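Local coordinates for protein uridylate kinase (PDB 2IJ9) that probably catalyses the reversible, ATP-dependent phosphorylation of UMP to UDP in the de novo pathway to CTP, at residues F92-E96 with L122-I127. The protein carries 1 engineered substitution. Residues are numbered along the deposited sequence; the frame is centred on the assembly and turned at random.
Sequences FMEAE and LLAEFI
Two short helical segments, 92-96 opening its helix and 122-126 closing another, cross at -59°, their axes 10.8 Å apart at closest approach. CA of Phe92 lies 6.5 Å from CA of Leu123, and CA of Glu96 lies 7.0 Å from CA of Ile127 (phi/psi -97/7), the first residue to leave helical backbone angles after helix 117-126. Phe92 (chi1 m) fills the interface: its CD1 presses on Leu123 CD1 at a tight 3.2 Å, and its CE1 meets Leu122 CB at 3.9 Å. Phe126 (chi1 t) presents a ring face to Phe92, whose CB sits over it in a CH-pi contact, 3.7 Å from the centroid of the Phe126 ring. The rings pair edge-to-face, the edge of Phe92 toward the face of Phe126, with centroids 5.5 Å apart and planes inclined at 52°. Met93 CG flanks the Phe126 ring edge, 3.9 Å from CZ. Extended Glu96 (chi1 t, chi2 t) lays CG 3.9 Å from Ile127 CG2 and OE1 3.7 Å from Phe126 CE2. Leu123 and Ile127 also touch strand 34-39 of the sheet's parallel part. Phe92 adjoins Thr110 and Phe111, predicted UMP-binding residues, placing this helix-helix packing beside the probable UMP site of an amino acid kinase fold.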
loop_
_atom_site.group_PDB
_atom_site.type_symbol
_atom_site.label_atom_id
_atom_site.label_comp_id
_atom_site.label_asym_id
_atom_site.label_seq_id
_atom_site.Cartn_x
_atom_site.Cartn_y
_atom_site.Cartn_z
ATOM N N PHE B 92 -29.261 -6.347 -3.798
ATOM C CA PHE B 92 -29.779 -6.802 -2.519
ATOM C C PHE B 92 -30.564 -8.100 -2.669
ATOM O O PHE B 92 -30.542 -8.929 -1.775
ATOM C CB PHE B 92 -30.654 -5.724 -1.859
ATOM C CG PHE B 92 -30.015 -4.356 -1.777
ATOM C CD1 PHE B 92 -29.856 -3.732 -0.553
ATOM C CD2 PHE B 92 -29.608 -3.677 -2.921
ATOM C CE1 PHE B 92 -29.280 -2.479 -0.454
ATOM C CE2 PHE B 92 -29.023 -2.429 -2.825
ATOM C CZ PHE B 92 -28.867 -1.825 -1.582
ATOM N N MET B 93 -31.272 -8.272 -3.785
ATOM C CA MET B 93 -32.055 -9.490 -3.998
ATOM C C MET B 93 -31.104 -10.671 -3.971
ATOM O O MET B 93 -31.307 -11.600 -3.196
ATOM C CB MET B 93 -32.839 -9.436 -5.305
ATOM C CG MET B 93 -34.019 -8.491 -5.276
ATOM S SD MET B 93 -34.099 -7.445 -6.745
ATOM C CE MET B 93 -35.185 -6.149 -6.171
ATOM N N GLU B 94 -30.043 -10.600 -4.783
ATOM C CA GLU B 94 -28.918 -11.539 -4.696
ATOM C C GLU B 94 -28.422 -11.701 -3.256
ATOM O O GLU B 94 -28.244 -12.821 -2.782
ATOM C CB GLU B 94 -27.741 -11.093 -5.566
ATOM C CG GLU B 94 -27.843 -11.420 -7.038
ATOM C CD GLU B 94 -26.517 -11.232 -7.779
ATOM O OE1 GLU B 94 -26.544 -11.058 -9.015
ATOM O OE2 GLU B 94 -25.446 -11.267 -7.140
ATOM N N ALA B 95 -28.215 -10.576 -2.568
ATOM C CA ALA B 95 -27.719 -10.578 -1.189
ATOM C C ALA B 95 -28.640 -11.326 -0.254
ATOM O O ALA B 95 -28.171 -12.050 0.623
ATOM C CB ALA B 95 -27.511 -9.169 -0.688
ATOM N N GLU B 96 -29.946 -11.158 -0.453
ATOM C CA GLU B 96 -30.921 -11.843 0.367
ATOM C C GLU B 96 -31.062 -13.283 -0.090
ATOM O O GLU B 96 -31.166 -14.183 0.730
ATOM C CB GLU B 96 -32.267 -11.124 0.376
ATOM C CG GLU B 96 -33.083 -11.447 1.625
ATOM C CD GLU B 96 -34.566 -11.122 1.497
ATOM O OE1 GLU B 96 -34.947 -10.316 0.618
ATOM O OE2 GLU B 96 -35.357 -11.683 2.290
ATOM N N LEU B 122 -29.864 1.181 3.515
ATOM C CA LEU B 122 -30.776 0.602 2.527
ATOM C C LEU B 122 -30.929 -0.927 2.661
ATOM O O LEU B 122 -32.046 -1.429 2.732
ATOM C CB LEU B 122 -30.316 0.979 1.125
ATOM C CG LEU B 122 -30.362 2.485 0.839
ATOM C CD1 LEU B 122 -29.328 2.877 -0.205
ATOM C CD2 LEU B 122 -31.745 2.933 0.418
ATOM N N LEU B 123 -29.808 -1.646 2.720
ATOM C CA LEU B 123 -29.809 -3.102 2.885
ATOM C C LEU B 123 -30.511 -3.567 4.145
ATOM O O LEU B 123 -31.278 -4.525 4.113
ATOM C CB LEU B 123 -28.388 -3.662 2.854
ATOM C CG LEU B 123 -28.308 -5.190 2.931
ATOM C CD1 LEU B 123 -29.096 -5.818 1.800
ATOM C CD2 LEU B 123 -26.860 -5.693 2.923
ATOM N N ALA B 124 -30.241 -2.886 5.248
ATOM C CA ALA B 124 -30.894 -3.176 6.515
ATOM C C ALA B 124 -32.417 -3.122 6.386
ATOM O O ALA B 124 -33.130 -4.051 6.779
ATOM C CB ALA B 124 -30.415 -2.191 7.581
ATOM N N GLU B 125 -32.891 -2.014 5.830
ATOM C CA GLU B 125 -34.309 -1.765 5.609
ATOM C C GLU B 125 -34.915 -2.843 4.716
ATOM O O GLU B 125 -35.867 -3.491 5.118
ATOM C CB GLU B 125 -34.471 -0.377 4.999
ATOM C CG GLU B 125 -35.879 0.095 4.773
ATOM C CD GLU B 125 -35.906 1.354 3.919
ATOM O OE1 GLU B 125 -35.385 1.298 2.780
ATOM O OE2 GLU B 125 -36.433 2.395 4.382
ATOM N N PHE B 126 -34.334 -3.030 3.526
ATOM C CA PHE B 126 -34.708 -4.061 2.536
ATOM C C PHE B 126 -34.953 -5.423 3.142
ATOM O O PHE B 126 -35.969 -6.056 2.868
ATOM C CB PHE B 126 -33.583 -4.196 1.521
ATOM C CG PHE B 126 -33.917 -5.041 0.327
ATOM C CD1 PHE B 126 -34.604 -4.501 -0.755
ATOM C CD2 PHE B 126 -33.489 -6.358 0.249
ATOM C CE1 PHE B 126 -34.892 -5.271 -1.871
ATOM C CE2 PHE B 126 -33.771 -7.132 -0.868
ATOM C CZ PHE B 126 -34.471 -6.585 -1.929
ATOM N N ILE B 127 -34.025 -5.875 3.974
ATOM C CA ILE B 127 -34.128 -7.200 4.557
ATOM C C ILE B 127 -34.735 -7.199 5.949
ATOM O O ILE B 127 -34.754 -8.243 6.599
ATOM C CB ILE B 127 -32.761 -7.870 4.631
ATOM C CG1 ILE B 127 -31.849 -7.084 5.590
ATOM C CG2 ILE B 127 -32.175 -7.975 3.230
ATOM C CD1 ILE B 127 -30.770 -7.893 6.297
#